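Local coordinates for protein PmoF1 (Methylocystis sp. ATCC 49242, PDB 6P1E) that binds copper(II) through a histidine-containing site in its PCu(A)C domain and probably serves as a copper chaperone in a methane-oxidizing bacterium, at residues 70-73 and 74-77; 105-108 and 109-112. All coordinates share one frame; numbering follows the deposited sequence.

Contact 1: residues 70-73 and 74-77; sequences LLPP and KQKI
The carbonyl oxygen of Pro73 takes a hydrogen bond from a water 2.7 Å away, and Gln75 NE2 donates to the same water over 3.0 Å, so a single solvent molecule ties the crest of the turn to a side chain two residues on. The chain reverses here through a type II beta turn from Pro72 to Gln75. Proline suits its second position, where the fixed phi is the one required, and Lys74 takes the left-handed third. The turn is not closed directly: Pro72 O stands 3.5 Å from Gln75 N without a hydrogen bond. Instead a second water gives one proton to Pro72 O, at 2.9 Å, and a weaker bond to Gln75 O. Gln75 has CG anti to its carbonyl carbon (chi1 -71°) and runs extended from there, which lays its amide against the Pro72 ring, Gln75 NE2 3.7 Å from Pro72 CB. Lys74 NZ is hydrogen-bonded to Asn36 O, away from the turn.

Farther in, Ile77 supplies the apolar contact. Its CG1 meets Leu71 CD2 at 3.8 Å as the two side chains slant across one another, while Ile77 CD1 lies 4.2 Å from Pro72 CD, these two side chains crossing at about a right angle. An alanine in place of Ile77 lacks the CG1-CD1 arm that touches Leu71 and Pro72, and a gap would probably open between the two arms of the turn. The arms share no backbone hydrogen bond; Leu71 pairs with Asp41 and Ile77 with Ile33. This turn therefore carries the chain between two strand partners, and what joins its arms is water near the tip and branched aliphatic carbon at the base.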
loop_
_atom_site.group_PDB
_atom_site.type_symbol
_atom_site.label_atom_id
_atom_site.label_comp_id
_atom_site.label_asym_id
_atom_site.label_seq_id
_atom_site.Cartn_x
_atom_site.Cartn_y
_atom_site.Cartn_z
ATOM N N LEU B 70 9.659 -11.066 -9.486
ATOM C CA LEU B 70 10.635 -11.928 -8.837
ATOM C C LEU B 70 10.561 -11.740 -7.326
ATOM O O LEU B 70 10.464 -10.616 -6.834
ATOM C CB LEU B 70 12.039 -11.631 -9.358
ATOM C CG LEU B 70 12.204 -11.705 -10.882
ATOM C CD1 LEU B 70 13.658 -11.499 -11.276
ATOM C CD2 LEU B 70 11.684 -13.024 -11.441
ATOM N N LEU B 71 10.607 -12.854 -6.602
ATOM C CA LEU B 71 10.460 -12.853 -5.151
ATOM C C LEU B 71 11.653 -13.544 -4.500
ATOM O O LEU B 71 11.596 -14.735 -4.193
ATOM C CB LEU B 71 9.153 -13.541 -4.747
ATOM C CG LEU B 71 7.895 -12.910 -5.347
ATOM C CD1 LEU B 71 6.694 -13.823 -5.176
ATOM C CD2 LEU B 71 7.631 -11.549 -4.718
ATOM N N PRO B 72 12.751 -12.800 -4.303
ATOM C CA PRO B 72 13.940 -13.383 -3.677
ATOM C C PRO B 72 13.652 -13.888 -2.268
ATOM O O PRO B 72 12.744 -13.376 -1.612
ATOM C CB PRO B 72 14.934 -12.216 -3.644
ATOM C CG PRO B 72 14.449 -11.256 -4.671
ATOM C CD PRO B 72 12.962 -11.395 -4.691
ATOM N N PRO B 73 14.413 -14.890 -1.803
ATOM C CA PRO B 73 14.184 -15.435 -0.462
ATOM C C PRO B 73 14.435 -14.400 0.628
ATOM O O PRO B 73 15.316 -13.553 0.476
ATOM C CB PRO B 73 15.192 -16.585 -0.369
ATOM C CG PRO B 73 16.246 -16.260 -1.366
ATOM C CD PRO B 73 15.556 -15.533 -2.477
ATOM N N LYS B 74 13.652 -14.467 1.701
ATOM C CA LYS B 74 13.850 -13.609 2.862
ATOM C C LYS B 74 13.839 -12.134 2.484
ATOM O O LYS B 74 14.586 -11.330 3.047
ATOM C CB LYS B 74 15.159 -13.972 3.567
ATOM C CG LYS B 74 15.222 -15.422 4.021
ATOM C CD LYS B 74 14.114 -15.750 5.014
ATOM C CE LYS B 74 14.281 -17.141 5.602
ATOM N NZ LYS B 74 13.230 -17.459 6.607
ATOM N N GLN B 75 12.997 -11.798 1.512
ATOM C CA GLN B 75 12.811 -10.419 1.082
ATOM C C GLN B 75 11.343 -10.139 0.828
ATOM O O GLN B 75 10.537 -11.056 0.666
ATOM C CB GLN B 75 13.623 -10.114 -0.179
ATOM C CG GLN B 75 15.125 -10.047 0.052
ATOM C CD GLN B 75 15.858 -9.382 -1.098
ATOM O OE1 GLN B 75 15.442 -8.332 -1.590
ATOM N NE2 GLN B 75 16.960 -9.984 -1.525
ATOM N N LYS B 76 11.008 -8.856 0.797
ATOM C CA LYS B 76 9.659 -8.415 0.492
ATOM C C LYS B 76 9.702 -7.534 -0.747
ATOM O O LYS B 76 10.704 -6.862 -1.002
ATOM C CB LYS B 76 9.061 -7.659 1.676
ATOM C CG LYS B 76 9.856 -6.423 2.062
ATOM C CD LYS B 76 9.812 -6.155 3.557
ATOM C CE LYS B 76 10.794 -5.051 3.939
ATOM N NZ LYS B 76 10.470 -4.393 5.238
ATOM N N ILE B 77 8.618 -7.554 -1.514
ATOM C CA ILE B 77 8.497 -6.747 -2.722
ATOM C C ILE B 77 7.209 -5.944 -2.662
ATOM O O ILE B 77 6.147 -6.478 -2.333
ATOM C CB ILE B 77 8.501 -7.609 -4.001
ATOM C CG1 ILE B 77 9.766 -8.472 -4.069
ATOM C CG2 ILE B 77 8.382 -6.727 -5.244
ATOM C CD1 ILE B 77 11.065 -7.685 -4.194
HETATM O O HOH W 1 10.727 -11.442 -2.283
HETATM O O HOH W 2 17.587 -12.836 -0.889
#

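Contact 2: residues 105-108 and 109-112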
loop_
_atom_site.group_PDB
_atom_site.type_symbol
_atom_site.label_atom_id
_atom_site.label_comp_id
_atom_site.label_asym_id
_atom_site.label_seq_id
_atom_site.Cartn_x
_atom_site.Cartn_y
_atom_site.Cartn_z
ATOM N N LEU B 105 -3.921 -15.368 -7.527
ATOM C CA LEU B 105 -2.513 -15.148 -7.809
ATOM C C LEU B 105 -1.853 -16.500 -8.005
ATOM O O LEU B 105 -2.099 -17.430 -7.239
ATOM C CB LEU B 105 -1.832 -14.373 -6.678
ATOM C CG LEU B 105 -2.500 -13.066 -6.243
ATOM C CD1 LEU B 105 -1.713 -12.425 -5.107
ATOM C CD2 LEU B 105 -2.650 -12.104 -7.410
ATOM N N VAL B 106 -1.019 -16.602 -9.033
ATOM C CA VAL B 106 -0.344 -17.850 -9.354
ATOM C C VAL B 106 1.156 -17.671 -9.188
ATOM O O VAL B 106 1.782 -16.885 -9.900
ATOM C CB VAL B 106 -0.654 -18.314 -10.792
ATOM C CG1 VAL B 106 -0.047 -19.687 -11.052
ATOM C CG2 VAL B 106 -2.160 -18.342 -11.033
ATOM N N PHE B 107 1.717 -18.393 -8.225
ATOM C CA PHE B 107 3.150 -18.369 -7.968
ATOM C C PHE B 107 3.785 -19.628 -8.543
ATOM O O PHE B 107 3.202 -20.709 -8.462
ATOM C CB PHE B 107 3.424 -18.254 -6.470
ATOM C CG PHE B 107 2.899 -16.988 -5.857
ATOM C CD1 PHE B 107 3.643 -15.820 -5.899
ATOM C CD2 PHE B 107 1.651 -16.962 -5.254
ATOM C CE1 PHE B 107 3.159 -14.650 -5.338
ATOM C CE2 PHE B 107 1.161 -15.797 -4.692
ATOM C CZ PHE B 107 1.914 -14.640 -4.735
ATOM N N GLU B 108 4.971 -19.486 -9.130
ATOM C CA GLU B 108 5.625 -20.604 -9.812
ATOM C C GLU B 108 5.803 -21.821 -8.906
ATOM O O GLU B 108 5.558 -22.952 -9.327
ATOM C CB GLU B 108 6.987 -20.182 -10.370
ATOM C CG GLU B 108 7.684 -21.300 -11.149
ATOM C CD GLU B 108 9.011 -20.877 -11.750
ATOM O OE1 GLU B 108 9.682 -19.999 -11.167
ATOM O OE2 GLU B 108 9.383 -21.428 -12.808
ATOM N N LYS B 109 6.244 -21.587 -7.673
ATOM C CA LYS B 109 6.521 -22.671 -6.732
ATOM C C LYS B 109 5.390 -22.874 -5.718
ATOM O O LYS B 109 4.969 -24.001 -5.470
ATOM C CB LYS B 109 7.829 -22.400 -5.982
ATOM C CG LYS B 109 9.041 -22.167 -6.875
ATOM C CD LYS B 109 9.404 -23.405 -7.679
ATOM C CE LYS B 109 10.628 -23.157 -8.548
ATOM N NZ LYS B 109 11.016 -24.360 -9.335
ATOM N N ALA B 110 4.903 -21.780 -5.139
ATOM C CA ALA B 110 3.939 -21.860 -4.042
ATOM C C ALA B 110 2.530 -22.235 -4.504
ATOM O O ALA B 110 1.697 -22.649 -3.700
ATOM C CB ALA B 110 3.899 -20.534 -3.293
ATOM N N GLY B 111 2.273 -22.101 -5.800
ATOM C CA GLY B 111 0.979 -22.435 -6.366
ATOM C C GLY B 111 0.003 -21.276 -6.316
ATOM O O GLY B 111 0.410 -20.113 -6.279
ATOM N N GLU B 112 -1.288 -21.598 -6.317
ATOM C CA GLU B 112 -2.340 -20.593 -6.437
ATOM C C GLU B 112 -2.925 -20.193 -5.082
ATOM O O GLU B 112 -3.014 -21.011 -4.165
ATOM C CB GLU B 112 -3.451 -21.114 -7.354
ATOM C CG GLU B 112 -2.951 -21.520 -8.735
ATOM C CD GLU B 112 -4.072 -21.823 -9.709
ATOM O OE1 GLU B 112 -5.226 -21.967 -9.263
ATOM O OE2 GLU B 112 -3.798 -21.924 -10.925
#
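Strands 100-107 and 111-120 form an antiparallel hairpin closed by the hydrogen-bonded pair Phe107 and Gly111: Phe107 N gives a nearly straight bond to Gly111 O (2.9 Å, 165° at the hydrogen), whereas the return bond from Gly111 N to Phe107 O is longer and more bent (3.1 Å, 139°). One step inward, at the non-hydrogen-bonded pair of Val106 and Glu112, a CA-H...O contact runs from Glu112 CA to Leu105 O, 3.3 Å long, where the strands lie close.

Glycine suits position 111 because its positive phi and its psi would jam a beta carbon against the preceding carbonyl oxygen. The first torsion of Phe107 (chi1 -62°) sets CG beside the backbone N, the same N that is bonded to Gly111 O, and so brings the ring edge to that oxygen, which lies in the ring plane 3.5 Å from Phe107 CD2. Phe107 CB also meets Ala110 CB at 3.9 Å; the small methyl packs against the beta carbon of the phenylalanine, in an apolar layer continued by Val7, Leu10 and Val12. Val106 and Glu112 run in step on their face of the sheet, with Glu112 CG 4.0 Å from Val106 CG2 and 4.1 Å from Val106 CG1. Glu112 OE2 has its salt-bridge partner in Lys47.

Asp41 holds the three-residue connection, its OD1 and OD2 accepting from the backbone N of Lys109 and of Ala110. The hairpin end thus divides its chemistry by face: the buried Phe107 ring on one, with the Ala110 methyl packed against its CB, and on the other valine methyls along the CG of an ion-paired glutamate.

Both contacts are chain reversals between strands consecutive in the chain, yet they differ in kind. Contact 1 lies at the surface; its arms belong to different strand partners, and waters bridge near its tip. Contact 2 is partly buried and is a true hairpin whose own backbone bonds pair its strands. Prolines shape the first turn; a glycine with positive phi ends the second. The centres are about 14 Å apart, but the buried sides meet where Leu71 CD1 packs on Phe107 CE1 at 3.6 Å. Asp41 also serves both: its backbone bonds to Leu71 of contact 1, and its carboxylate to the connection in contact 2.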